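Local coordinates for tailspike protein (Siphovirus 9NA, PDB 3RIQ), which probably recognises Salmonella lipopolysaccharide as the phage's receptor and cleaves its O-antigen chains as an endorhamnosidase, at residues Gln393-Tyr398 with Lys416-Tyr421; Leu441-Ala446 with Pro453-Thr458. All blocks are in the same frame, centred on the assembly; numbering follows the deposited sequence.

Contact 1 (Gln393-Tyr398 with Lys416-Tyr421); sequences QGYAVY and KILCTY
The carbonyl oxygen of Lys-416 takes two backbone N-H groups at once. Val-397 N reaches Lys-416 O at 3.1 Å, almost straight (172° at the hydrogen), while Ala-396 N gives the same oxygen a weak, strongly bent bond. Val-397 answers with its own carbonyl: Leu-418 N, two residues after Lys-416, donates to Val-397 O at 2.9 Å. Val-397 pairs with Ile-417 and Tyr-398 with Leu-418, in parallel.

The face carrying Tyr-398 and Leu-418 holds most of the side-chain contact. Tyr-395 CG lies anti to its carbonyl carbon (chi1 -72°), and the CD1-CE1 side of the ring crosses Lys-416 and Leu-418: CD1 meets Lys-416 CB at 3.5 Å and CE1 meets Leu-418 CB at 3.8 Å. Over one face of this ring, toward its rim, sits Tyr-398 CD1. Tyr-398 and Leu-418 run side by side, with Leu-418 CD2 tight against Tyr-398 CE1 at 3.2 Å. The Lys-416 chain bends at its last torsion, which places NZ, and a water links NZ to Gly-394 O, which is also hydrogen-bonded to Thr-414 OG1.

On the reverse face Val-397 and Ile-417 are buried, touching Ile-385 and Val-407 respectively. Parallel pairing of residues 20 positions apart, as one coil stacks on the next around a hydrophobic interior, fits the right-handed beta-helix of P22-like tailspikes.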
loop_
_atom_site.group_PDB
_atom_site.type_symbol
_atom_site.label_atom_id
_atom_site.label_comp_id
_atom_site.label_asym_id
_atom_site.label_seq_id
_atom_site.Cartn_x
_atom_site.Cartn_y
_atom_site.Cartn_z
ATOM N N GLN A 393 20.383 -4.163 20.666
ATOM C CA GLN A 393 21.465 -4.730 19.857
ATOM C C GLN A 393 21.538 -4.106 18.470
ATOM O O GLN A 393 20.497 -3.862 17.806
ATOM C CB GLN A 393 21.297 -6.235 19.658
ATOM C CG GLN A 393 21.501 -7.050 20.906
ATOM C CD GLN A 393 21.566 -8.556 20.631
ATOM O OE1 GLN A 393 21.096 -9.043 19.598
ATOM N NE2 GLN A 393 22.141 -9.300 21.578
ATOM N N GLY A 394 22.761 -3.861 18.020
ATOM C CA GLY A 394 23.001 -3.509 16.610
ATOM C C GLY A 394 22.444 -2.160 16.182
ATOM O O GLY A 394 22.343 -1.201 16.999
ATOM N N TYR A 395 22.114 -2.071 14.893
ATOM C CA TYR A 395 21.652 -0.818 14.271
ATOM C C TYR A 395 20.211 -0.983 13.797
ATOM O O TYR A 395 19.795 -2.077 13.399
ATOM C CB TYR A 395 22.485 -0.553 13.018
ATOM C CG TYR A 395 23.914 -0.115 13.332
ATOM C CD1 TYR A 395 24.287 1.213 13.243
ATOM C CD2 TYR A 395 24.875 -1.046 13.723
ATOM C CE1 TYR A 395 25.604 1.616 13.555
ATOM C CE2 TYR A 395 26.186 -0.677 14.010
ATOM C CZ TYR A 395 26.545 0.653 13.925
ATOM O OH TYR A 395 27.844 0.999 14.227
ATOM N N ALA A 396 19.475 0.121 13.795
ATOM C CA ALA A 396 18.193 0.161 13.089
ATOM C C ALA A 396 18.390 0.076 11.573
ATOM O O ALA A 396 17.694 -0.701 10.888
ATOM C CB ALA A 396 17.430 1.435 13.449
ATOM N N VAL A 397 19.328 0.884 11.058
ATOM C CA VAL A 397 19.697 0.862 9.647
ATOM C C VAL A 397 21.205 0.796 9.529
ATOM O O VAL A 397 21.923 1.759 9.903
ATOM C CB VAL A 397 19.157 2.088 8.863
ATOM C CG1 VAL A 397 19.549 2.003 7.383
ATOM C CG2 VAL A 397 17.615 2.164 8.986
ATOM N N TYR A 398 21.685 -0.322 8.968
ATOM C CA TYR A 398 23.113 -0.497 8.732
ATOM C C TYR A 398 23.289 -0.562 7.218
ATOM O O TYR A 398 23.054 -1.595 6.583
ATOM C CB TYR A 398 23.648 -1.760 9.418
ATOM C CG TYR A 398 25.155 -1.885 9.325
ATOM C CD1 TYR A 398 25.965 -1.295 10.283
ATOM C CD2 TYR A 398 25.779 -2.586 8.274
ATOM C CE1 TYR A 398 27.353 -1.395 10.211
ATOM C CE2 TYR A 398 27.155 -2.685 8.198
ATOM C CZ TYR A 398 27.936 -2.071 9.165
ATOM O OH TYR A 398 29.316 -2.156 9.126
ATOM N N LYS A 416 20.110 3.493 15.883
ATOM C CA LYS A 416 21.311 3.863 15.157
ATOM C C LYS A 416 21.155 3.718 13.650
ATOM O O LYS A 416 20.691 2.683 13.151
ATOM C CB LYS A 416 22.515 3.022 15.640
ATOM C CG LYS A 416 22.856 3.205 17.124
ATOM C CD LYS A 416 24.128 2.400 17.520
ATOM C CE LYS A 416 24.449 2.578 19.016
ATOM N NZ LYS A 416 23.284 2.205 19.886
ATOM N N ILE A 417 21.575 4.757 12.940
ATOM C CA ILE A 417 21.559 4.815 11.466
ATOM C C ILE A 417 22.985 5.066 10.972
ATOM O O ILE A 417 23.620 6.087 11.330
ATOM C CB ILE A 417 20.653 5.975 10.960
ATOM C CG1 ILE A 417 19.225 5.802 11.484
ATOM C CG2 ILE A 417 20.734 6.073 9.434
ATOM C CD1 ILE A 417 18.304 6.966 11.234
ATOM N N LEU A 418 23.506 4.113 10.187
ATOM C CA LEU A 418 24.833 4.242 9.600
ATOM C C LEU A 418 24.688 4.234 8.088
ATOM O O LEU A 418 24.243 3.232 7.526
ATOM C CB LEU A 418 25.777 3.094 10.041
ATOM C CG LEU A 418 27.156 2.987 9.326
ATOM C CD1 LEU A 418 27.977 4.183 9.619
ATOM C CD2 LEU A 418 27.897 1.737 9.715
ATOM N N CYS A 419 25.051 5.335 7.436
ATOM C CA CYS A 419 24.914 5.428 5.980
ATOM C C CYS A 419 25.766 6.534 5.441
ATOM O O CYS A 419 26.483 7.179 6.203
ATOM C CB CYS A 419 23.436 5.619 5.564
ATOM S SG CYS A 419 22.794 7.177 6.153
ATOM N N THR A 420 25.731 6.741 4.125
ATOM C CA THR A 420 26.576 7.761 3.511
ATOM C C THR A 420 25.942 9.146 3.566
ATOM O O THR A 420 26.631 10.171 3.733
ATOM C CB THR A 420 26.870 7.417 2.037
ATOM O OG1 THR A 420 27.727 6.277 1.993
ATOM C CG2 THR A 420 27.606 8.544 1.337
ATOM N N TYR A 421 24.631 9.180 3.389
ATOM C CA TYR A 421 23.915 10.452 3.321
ATOM C C TYR A 421 22.525 10.282 3.945
ATOM O O TYR A 421 21.819 9.312 3.622
ATOM C CB TYR A 421 23.788 10.927 1.846
ATOM C CG TYR A 421 23.024 12.226 1.747
ATOM C CD1 TYR A 421 23.648 13.458 2.071
ATOM C CD2 TYR A 421 21.672 12.247 1.389
ATOM C CE1 TYR A 421 22.929 14.668 2.022
ATOM C CE2 TYR A 421 20.955 13.457 1.354
ATOM C CZ TYR A 421 21.583 14.647 1.654
ATOM O OH TYR A 421 20.848 15.820 1.635
HETATM O O HOH W 1 23.756 -0.769 19.253
#

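Contact 2 (Leu441-Ala446 with Pro453-Thr458)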
loop_
_atom_site.group_PDB
_atom_site.type_symbol
_atom_site.label_atom_id
_atom_site.label_comp_id
_atom_site.label_asym_id
_atom_site.label_seq_id
_atom_site.Cartn_x
_atom_site.Cartn_y
_atom_site.Cartn_z
ATOM N N LEU A 441 16.912 18.797 21.312
ATOM C CA LEU A 441 17.341 18.761 19.910
ATOM C C LEU A 441 18.850 18.557 19.909
ATOM O O LEU A 441 19.590 19.387 20.482
ATOM C CB LEU A 441 17.044 20.105 19.201
ATOM C CG LEU A 441 17.869 20.356 17.900
ATOM C CD1 LEU A 441 17.457 19.425 16.792
ATOM C CD2 LEU A 441 17.729 21.797 17.449
ATOM N N SER A 442 19.310 17.469 19.280
ATOM C CA SER A 442 20.738 17.184 19.179
ATOM C C SER A 442 21.124 17.145 17.709
ATOM O O SER A 442 20.340 16.627 16.883
ATOM C CB SER A 442 21.098 15.857 19.837
ATOM O OG SER A 442 20.616 15.784 21.165
ATOM N N MET A 443 22.307 17.669 17.386
ATOM C CA MET A 443 22.808 17.656 16.000
ATOM C C MET A 443 24.192 17.048 15.992
ATOM O O MET A 443 25.070 17.486 16.752
ATOM C CB MET A 443 22.810 19.055 15.376
ATOM C CG MET A 443 21.440 19.736 15.512
ATOM S SD MET A 443 21.307 21.515 15.157
ATOM C CE MET A 443 22.343 21.626 13.813
ATOM N N ARG A 444 24.350 16.005 15.170
ATOM C CA ARG A 444 25.618 15.229 15.089
ATOM C C ARG A 444 26.161 15.242 13.644
ATOM O O ARG A 444 26.047 14.242 12.909
ATOM C CB ARG A 444 25.440 13.791 15.640
ATOM C CG ARG A 444 26.763 12.988 15.820
ATOM C CD ARG A 444 26.541 11.630 16.530
ATOM N NE ARG A 444 25.685 10.768 15.711
ATOM C CZ ARG A 444 26.126 10.012 14.701
ATOM N NH1 ARG A 444 27.443 9.939 14.430
ATOM N NH2 ARG A 444 25.243 9.329 13.966
ATOM N N PRO A 445 26.737 16.390 13.222
ATOM C CA PRO A 445 27.524 16.406 11.971
ATOM C C PRO A 445 28.808 15.582 12.094
ATOM O O PRO A 445 29.110 15.050 13.175
ATOM C CB PRO A 445 27.854 17.868 11.773
ATOM C CG PRO A 445 27.888 18.455 13.172
ATOM C CD PRO A 445 26.800 17.680 13.944
ATOM N N ALA A 446 29.531 15.422 10.984
ATOM C CA ALA A 446 30.672 14.498 10.941
ATOM C C ALA A 446 30.247 13.127 11.475
ATOM O O ALA A 446 30.922 12.539 12.328
ATOM C CB ALA A 446 31.877 15.067 11.746
ATOM N N PRO A 453 27.016 14.468 19.964
ATOM C CA PRO A 453 26.511 15.571 19.140
ATOM C C PRO A 453 27.356 16.840 19.271
ATOM O O PRO A 453 27.928 17.084 20.321
ATOM C CB PRO A 453 25.067 15.778 19.669
ATOM C CG PRO A 453 25.096 15.265 21.094
ATOM C CD PRO A 453 26.052 14.071 21.018
ATOM N N SER A 454 27.420 17.636 18.203
ATOM C CA SER A 454 28.141 18.906 18.242
ATOM C C SER A 454 27.286 20.021 18.870
ATOM O O SER A 454 27.810 21.046 19.299
ATOM C CB SER A 454 28.584 19.307 16.825
ATOM O OG SER A 454 29.694 18.503 16.384
ATOM N N LEU A 455 25.975 19.810 18.958
ATOM C CA LEU A 455 25.055 20.812 19.515
ATOM C C LEU A 455 23.954 20.095 20.266
ATOM O O LEU A 455 23.395 19.131 19.732
ATOM C CB LEU A 455 24.454 21.661 18.383
ATOM C CG LEU A 455 23.469 22.798 18.708
ATOM C CD1 LEU A 455 23.475 23.820 17.567
ATOM C CD2 LEU A 455 22.033 22.288 18.984
ATOM N N VAL A 456 23.646 20.539 21.482
ATOM C CA VAL A 456 22.454 20.074 22.187
ATOM C C VAL A 456 21.684 21.269 22.732
ATOM O O VAL A 456 22.254 22.114 23.457
ATOM C CB VAL A 456 22.807 19.139 23.374
ATOM C CG1 VAL A 456 21.529 18.702 24.059
ATOM C CG2 VAL A 456 23.637 17.926 22.904
ATOM N N LEU A 457 20.419 21.382 22.335
ATOM C CA LEU A 457 19.479 22.377 22.851
ATOM C C LEU A 457 18.465 21.647 23.753
ATOM O O LEU A 457 17.810 20.717 23.294
ATOM C CB LEU A 457 18.743 23.039 21.678
ATOM C CG LEU A 457 17.639 24.075 21.974
ATOM C CD1 LEU A 457 18.243 25.380 22.571
ATOM C CD2 LEU A 457 16.797 24.369 20.725
ATOM N N THR A 458 18.341 22.065 25.009
ATOM C CA THR A 458 17.537 21.329 25.991
ATOM C C THR A 458 16.403 22.198 26.524
ATOM O O THR A 458 16.620 23.381 26.860
ATOM C CB THR A 458 18.418 20.904 27.197
ATOM O OG1 THR A 458 19.554 20.162 26.720
ATOM C CG2 THR A 458 17.620 20.060 28.190
HETATM O O HOH W 2 28.903 15.778 16.087
#
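Met-443 and Leu-455 pack side by side on the buried face of an antiparallel pair, the sulfur SD of Met-443 lying 4.0 Å from Leu-455 CD2 and equally close to CD1. Leu-441 and Leu-457 share this face and meet through their CB atoms at 4.2 Å. Their backbones form a regular hydrogen-bonded pair, in which Leu-457 N reaches Leu-441 O at 2.8 Å. Toward the strand end the regularity breaks: Met-443 O receives Ser-454 N at 2.8 Å and, more weakly, Leu-455 N at 3.3 Å. Two residues thus face one, a classic beta bulge.

The other face is looser and partly exposed. There Ser-442 CB rests 4.0 Å from Pro-453 CB, and Ser-442 OG only grazes Val-456 CG2. Beyond the bulge Ser-454 OG lies against CG and CD of Pro-445, and a water 2.9 Å from Ser-454 OG accepts from that hydroxyl and donates to Pro-445 O. The end of the Arg-444 side chain leads away from residues 453-458, its NH1 bonding Met-447 O.

Strand 438-444 is an edge strand of a five-stranded antiparallel sheet within its chain, but residues 441-444 pair in parallel with a strand of the second subunit. On the other flank strand 455-461 adjoins strand 470-479, whose Leu-475 touches Leu-455 and Leu-457.

The two contacts follow one another along the chain, their centres 18 Å apart and their nearest atoms about 4 Å apart without touching. They illustrate how a fibrous trimer can change its way of building: contact 1 joins parallel strands late in the coil, whereas contact 2 belongs to the antiparallel sheet that follows. The centre of contact 1 lies about 18 Å from the centre of the chain and that of contact 2 about 34 Å, on the same side. The second subunit touches both, but differently. At contact 1 its Gln-433 bonds Ile-417 O; at contact 2 the sheet runs on across the interface, the pairing changing from antiparallel within the hairpin to parallel between chains.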